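Local coordinates for phosphoribosylformylglycinamidine synthase 2 (Thermus thermophilus, PDB 3VIU), which belongs to the PurM-like AIR synthase-related family, carries two copies of its paired N- and C-terminal domains, and holds bound adenosine-5'-diphosphate and magnesium, at residues L487-P492 with H499-T504; V369-P374 with E493-Y498. One frame throughout, in Å; residues are numbered along the deposited sequence.

Overall arrangement
Both contacts use helix 495-515, at successive levels of its first three turns, and their centres lie 9 Å apart. Contact 1 is buried: all six touching residues are enclosed, and leucine methyls pack the helix against the end of strand 479-488, with a single water bridging the segments. Contact 2 lies at the surface, about 25 Å from the centre of the chain as against 17 Å for contact 1, and rests on main-chain polarity, with one direct hydrogen bond, two CA-H...O contacts and a bridging water. The two meet where His499 packs on Gly370, Arg371 and Glu372, and Pro492 O meets Tyr498 CB.

Contact 1: residues L487-P492 with H499-T504; sequences LNLGSP and HELAET
Leu489 holds CG beside its own backbone N, anti to the carbonyl carbon (chi1 -68°), whereas Leu501 turns CG anti to its N (chi1 172°), so the two side chains cross at about a right angle. At the crossing Leu489 CD1 lies 3.7 Å from Leu501 CD1. The other methyl of Leu489 goes deeper, to the helix backbone itself: CD2 is 3.3 Å from Leu501 N and also packs on Glu500 CB. Its chi2 of 106° is well away from a staggered value. Leu487 and Thr504 slide past each other in opposite directions, bringing Leu487 CD2 to 3.8 Å from Thr504 CG2. The same chi1 rotation that turns this methyl to Leu487 sets Thr504 OG1 back on the helix, where it donates to Glu500 O at 2.6 Å, from above the carbonyl plane. That oxygen also accepts from Thr504 N, so two donors grip it. Pro492 CB adds a looser touch on Leu501 CD2. No direct hydrogen bond joins the segments; one water accepts from Gly490 N (3.0 Å) and donates to Glu500 OE1 (3.1 Å), an oxygen that also forms a salt bridge with Arg534. Leu487 belongs to the adenosine-5'-diphosphate pocket, with its side chain about 4 Å from the ligand, so the packing backs one pocket residue. The contact joins strand 479-488 to helix 495-515 within a beta-alpha-beta unit completed by strand 519-525, while strand 538-548 supplies Ala539 beside both Leu487 and Thr504.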
loop_
_atom_site.group_PDB
_atom_site.type_symbol
_atom_site.label_atom_id
_atom_site.label_comp_id
_atom_site.label_asym_id
_atom_site.label_seq_id
_atom_site.Cartn_x
_atom_site.Cartn_y
_atom_site.Cartn_z
ATOM N N LEU A 487 -0.627 7.611 2.294
ATOM C CA LEU A 487 -1.072 8.427 3.414
ATOM C C LEU A 487 -2.572 8.701 3.322
ATOM O O LEU A 487 -3.088 9.020 2.251
ATOM C CB LEU A 487 -0.309 9.755 3.439
ATOM C CG LEU A 487 1.225 9.675 3.435
ATOM C CD1 LEU A 487 1.794 11.076 3.595
ATOM C CD2 LEU A 487 1.726 8.760 4.556
ATOM N N ASN A 488 -3.260 8.563 4.451
ATOM C CA ASN A 488 -4.699 8.815 4.549
ATOM C C ASN A 488 -4.915 9.574 5.852
ATOM O O ASN A 488 -4.605 9.067 6.927
ATOM C CB ASN A 488 -5.467 7.500 4.594
ATOM C CG ASN A 488 -5.144 6.599 3.420
ATOM O OD1 ASN A 488 -5.765 6.684 2.368
ATOM N ND2 ASN A 488 -4.150 5.741 3.595
ATOM N N LEU A 489 -5.429 10.792 5.751
ATOM C CA LEU A 489 -5.668 11.625 6.918
ATOM C C LEU A 489 -6.909 12.492 6.765
ATOM O O LEU A 489 -7.591 12.464 5.733
ATOM C CB LEU A 489 -4.462 12.528 7.181
ATOM C CG LEU A 489 -3.182 11.813 7.623
ATOM C CD1 LEU A 489 -2.199 11.804 6.462
ATOM C CD2 LEU A 489 -2.575 12.504 8.837
ATOM N N GLY A 490 -7.202 13.252 7.814
ATOM C CA GLY A 490 -8.346 14.133 7.788
ATOM C C GLY A 490 -7.930 15.390 7.065
ATOM O O GLY A 490 -6.886 15.428 6.404
ATOM N N SER A 491 -8.743 16.427 7.192
ATOM C CA SER A 491 -8.462 17.696 6.549
ATOM C C SER A 491 -7.191 18.327 7.108
ATOM O O SER A 491 -6.937 18.276 8.319
ATOM C CB SER A 491 -9.632 18.650 6.762
ATOM O OG SER A 491 -9.292 19.945 6.313
ATOM N N PRO A 492 -6.370 18.919 6.229
ATOM C CA PRO A 492 -5.118 19.571 6.617
ATOM C C PRO A 492 -5.391 21.023 7.025
ATOM O O PRO A 492 -4.488 21.738 7.462
ATOM C CB PRO A 492 -4.292 19.487 5.346
ATOM C CG PRO A 492 -5.333 19.738 4.298
ATOM C CD PRO A 492 -6.478 18.844 4.761
ATOM N N HIS A 499 -1.264 18.770 11.826
ATOM C CA HIS A 499 -0.293 18.221 12.751
ATOM C C HIS A 499 -0.126 16.719 12.512
ATOM O O HIS A 499 0.990 16.209 12.449
ATOM C CB HIS A 499 -0.731 18.490 14.187
ATOM C CG HIS A 499 0.231 17.987 15.215
ATOM N ND1 HIS A 499 0.066 16.783 15.863
ATOM C CD2 HIS A 499 1.376 18.523 15.700
ATOM C CE1 HIS A 499 1.066 16.598 16.705
ATOM N NE2 HIS A 499 1.875 17.639 16.625
ATOM N N GLU A 500 -1.239 16.014 12.360
ATOM C CA GLU A 500 -1.187 14.579 12.121
ATOM C C GLU A 500 -0.467 14.271 10.806
ATOM O O GLU A 500 0.296 13.308 10.717
ATOM C CB GLU A 500 -2.601 14.006 12.113
ATOM C CG GLU A 500 -3.337 14.262 13.410
ATOM C CD GLU A 500 -4.724 13.663 13.440
ATOM O OE1 GLU A 500 -5.485 13.870 12.480
ATOM O OE2 GLU A 500 -5.062 12.994 14.436
ATOM N N LEU A 501 -0.705 15.097 9.793
ATOM C CA LEU A 501 -0.065 14.904 8.502
ATOM C C LEU A 501 1.427 15.146 8.649
ATOM O O LEU A 501 2.243 14.396 8.128
ATOM C CB LEU A 501 -0.637 15.874 7.466
ATOM C CG LEU A 501 0.080 15.924 6.110
ATOM C CD1 LEU A 501 -0.047 14.585 5.377
ATOM C CD2 LEU A 501 -0.517 17.043 5.273
ATOM N N ALA A 502 1.775 16.197 9.374
ATOM C CA ALA A 502 3.165 16.547 9.573
ATOM C C ALA A 502 3.895 15.477 10.380
ATOM O O ALA A 502 4.989 15.058 9.998
ATOM C CB ALA A 502 3.265 17.914 10.256
ATOM N N GLU A 503 3.296 15.033 11.486
ATOM C CA GLU A 503 3.921 14.005 12.318
ATOM C C GLU A 503 4.032 12.673 11.572
ATOM O O GLU A 503 5.003 11.933 11.742
ATOM C CB GLU A 503 3.120 13.796 13.603
ATOM C CG GLU A 503 3.215 14.937 14.600
ATOM C CD GLU A 503 4.568 15.005 15.253
ATOM O OE1 GLU A 503 5.320 15.966 14.986
ATOM O OE2 GLU A 503 4.882 14.081 16.032
ATOM N N THR A 504 3.032 12.363 10.752
ATOM C CA THR A 504 3.048 11.125 9.995
ATOM C C THR A 504 4.247 11.145 9.055
ATOM O O THR A 504 5.026 10.196 9.004
ATOM C CB THR A 504 1.744 10.958 9.187
ATOM O OG1 THR A 504 0.643 10.810 10.095
ATOM C CG2 THR A 504 1.821 9.730 8.277
HETATM O O HOH W 1 -6.278 11.796 10.326
#

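Contact 2: residues V369-P374 with E493-Y498; sequences VGREDP and ETPEGY
The N-terminal turn of helix 495-515 meets the irregular chain that leads into helix 374-380, two parts of the protein 119 residues apart in sequence. Thr494 occupies the N-cap, its OG1 accepting from Gly497 N at 3.2 Å with an N-H...O angle of 153°. Across the contact the direct hydrogen bond is Arg371 N to Pro495 O, 3.1 Å long. It is straight at the hydrogen (165°), yet the donor stands well above the carbonyl plane, with a C=O...N angle of 108°. Two CA-H...O contacts flank it: Gly370 CA reaches the same Pro495 O, and Glu496 CA approaches Arg371 O at 3.2 Å. The backbones therefore lie close, with Gly370 CA 4.3 Å from Pro495 CA. Side chains fill in around this polar seam. Pro495 CB rests 3.7 Å from Val369 O and also touches Arg371 CB, while Tyr498, whose CG is anti to its N, brings ring atom CD2 to 3.9 Å from Gly370 N. Glu496 bends at chi2, so its CB and CG pack alongside Asp373 CB. Its carboxylate makes no contact with the charged atoms of Arg371 or Asp373. A water completes the link, accepting from Asp373 N at 2.8 Å and donating to Glu496 O. Asp373 is itself an N-cap residue: its OD2 accepts from Glu375 N, and OD1 forms a salt bridge with Arg534. Two capped helix starts are thus set side by side, joining the surface loop before helix 374-380, through its backbone, to the first turn of helix 495-515 in a PurM-like N-terminal domain.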
loop_
_atom_site.group_PDB
_atom_site.type_symbol
_atom_site.label_atom_id
_atom_site.label_comp_id
_atom_site.label_asym_id
_atom_site.label_seq_id
_atom_site.Cartn_x
_atom_site.Cartn_y
_atom_site.Cartn_z
ATOM N N VAL A 369 0.377 25.866 10.427
ATOM C CA VAL A 369 0.946 25.656 11.744
ATOM C C VAL A 369 0.114 24.578 12.412
ATOM O O VAL A 369 -1.066 24.773 12.704
ATOM C CB VAL A 369 0.915 26.941 12.602
ATOM C CG1 VAL A 369 1.928 27.944 12.062
ATOM C CG2 VAL A 369 -0.488 27.541 12.598
ATOM N N GLY A 370 0.728 23.421 12.617
ATOM C CA GLY A 370 0.022 22.335 13.254
ATOM C C GLY A 370 0.047 22.480 14.759
ATOM O O GLY A 370 0.920 23.140 15.324
ATOM N N ARG A 371 -0.943 21.877 15.399
ATOM C CA ARG A 371 -1.055 21.874 16.848
ATOM C C ARG A 371 -1.814 20.610 17.193
ATOM O O ARG A 371 -2.907 20.363 16.670
ATOM C CB ARG A 371 -1.827 23.091 17.374
ATOM C CG ARG A 371 -1.730 23.221 18.886
ATOM C CD ARG A 371 -2.446 24.443 19.432
ATOM N NE ARG A 371 -3.833 24.157 19.771
ATOM C CZ ARG A 371 -4.875 24.620 19.093
ATOM N NH1 ARG A 371 -4.682 25.399 18.032
ATOM N NH2 ARG A 371 -6.110 24.305 19.478
ATOM N N GLU A 372 -1.236 19.805 18.072
ATOM C CA GLU A 372 -1.873 18.559 18.454
ATOM C C GLU A 372 -3.225 18.708 19.152
ATOM O O GLU A 372 -3.420 19.581 20.000
ATOM C CB GLU A 372 -0.932 17.735 19.336
ATOM C CG GLU A 372 -1.550 16.435 19.788
ATOM C CD GLU A 372 -0.534 15.464 20.338
ATOM O OE1 GLU A 372 0.224 15.847 21.259
ATOM O OE2 GLU A 372 -0.503 14.315 19.844
ATOM N N ASP A 373 -4.153 17.839 18.766
ATOM C CA ASP A 373 -5.491 17.785 19.341
ATOM C C ASP A 373 -5.289 17.453 20.834
ATOM O O ASP A 373 -4.773 16.386 21.184
ATOM C CB ASP A 373 -6.282 16.688 18.615
ATOM C CG ASP A 373 -7.684 16.496 19.159
ATOM O OD1 ASP A 373 -8.462 15.791 18.489
ATOM O OD2 ASP A 373 -8.013 17.024 20.240
ATOM N N PRO A 374 -5.674 18.375 21.731
ATOM C CA PRO A 374 -5.499 18.122 23.163
ATOM C C PRO A 374 -6.076 16.799 23.657
ATOM O O PRO A 374 -5.561 16.212 24.609
ATOM C CB PRO A 374 -6.152 19.345 23.822
ATOM C CG PRO A 374 -7.161 19.796 22.799
ATOM C CD PRO A 374 -6.399 19.636 21.503
ATOM N N GLU A 493 -6.642 21.446 6.861
ATOM C CA GLU A 493 -7.050 22.801 7.201
ATOM C C GLU A 493 -6.822 23.031 8.689
ATOM O O GLU A 493 -5.959 23.817 9.078
ATOM C CB GLU A 493 -8.532 23.011 6.882
ATOM C CG GLU A 493 -8.951 22.588 5.477
ATOM C CD GLU A 493 -8.462 23.527 4.396
ATOM O OE1 GLU A 493 -7.248 23.814 4.364
ATOM O OE2 GLU A 493 -9.294 23.971 3.575
ATOM N N THR A 494 -7.591 22.339 9.521
ATOM C CA THR A 494 -7.455 22.480 10.966
ATOM C C THR A 494 -6.033 22.159 11.445
ATOM O O THR A 494 -5.353 21.298 10.885
ATOM C CB THR A 494 -8.437 21.550 11.710
ATOM O OG1 THR A 494 -8.004 20.190 11.579
ATOM C CG2 THR A 494 -9.840 21.691 11.136
ATOM N N PRO A 495 -5.568 22.858 12.495
ATOM C CA PRO A 495 -4.228 22.646 13.054
ATOM C C PRO A 495 -3.990 21.198 13.497
ATOM O O PRO A 495 -2.892 20.676 13.330
ATOM C CB PRO A 495 -4.187 23.616 14.235
ATOM C CG PRO A 495 -5.089 24.722 13.794
ATOM C CD PRO A 495 -6.249 23.973 13.176
ATOM N N GLU A 496 -5.015 20.559 14.059
ATOM C CA GLU A 496 -4.902 19.176 14.525
ATOM C C GLU A 496 -4.651 18.229 13.350
ATOM O O GLU A 496 -3.835 17.314 13.442
ATOM C CB GLU A 496 -6.182 18.720 15.245
ATOM C CG GLU A 496 -6.807 19.718 16.205
ATOM C CD GLU A 496 -7.638 20.769 15.495
ATOM O OE1 GLU A 496 -7.052 21.674 14.873
ATOM O OE2 GLU A 496 -8.881 20.687 15.544
ATOM N N GLY A 497 -5.376 18.450 12.257
ATOM C CA GLY A 497 -5.224 17.621 11.076
ATOM C C GLY A 497 -3.862 17.785 10.424
ATOM O O GLY A 497 -3.198 16.804 10.091
ATOM N N TYR A 498 -3.441 19.031 10.239
ATOM C CA TYR A 498 -2.143 19.307 9.633
ATOM C C TYR A 498 -1.053 18.709 10.519
ATOM O O TYR A 498 -0.041 18.198 10.032
ATOM C CB TYR A 498 -1.919 20.814 9.499
ATOM C CG TYR A 498 -0.732 21.178 8.641
ATOM C CD1 TYR A 498 -0.803 21.109 7.246
ATOM C CD2 TYR A 498 0.465 21.592 9.220
ATOM C CE1 TYR A 498 0.293 21.452 6.453
ATOM C CE2 TYR A 498 1.563 21.933 8.438
ATOM C CZ TYR A 498 1.473 21.866 7.060
ATOM O OH TYR A 498 2.565 22.223 6.300
HETATM O O HOH W 2 -3.555 16.261 16.513
#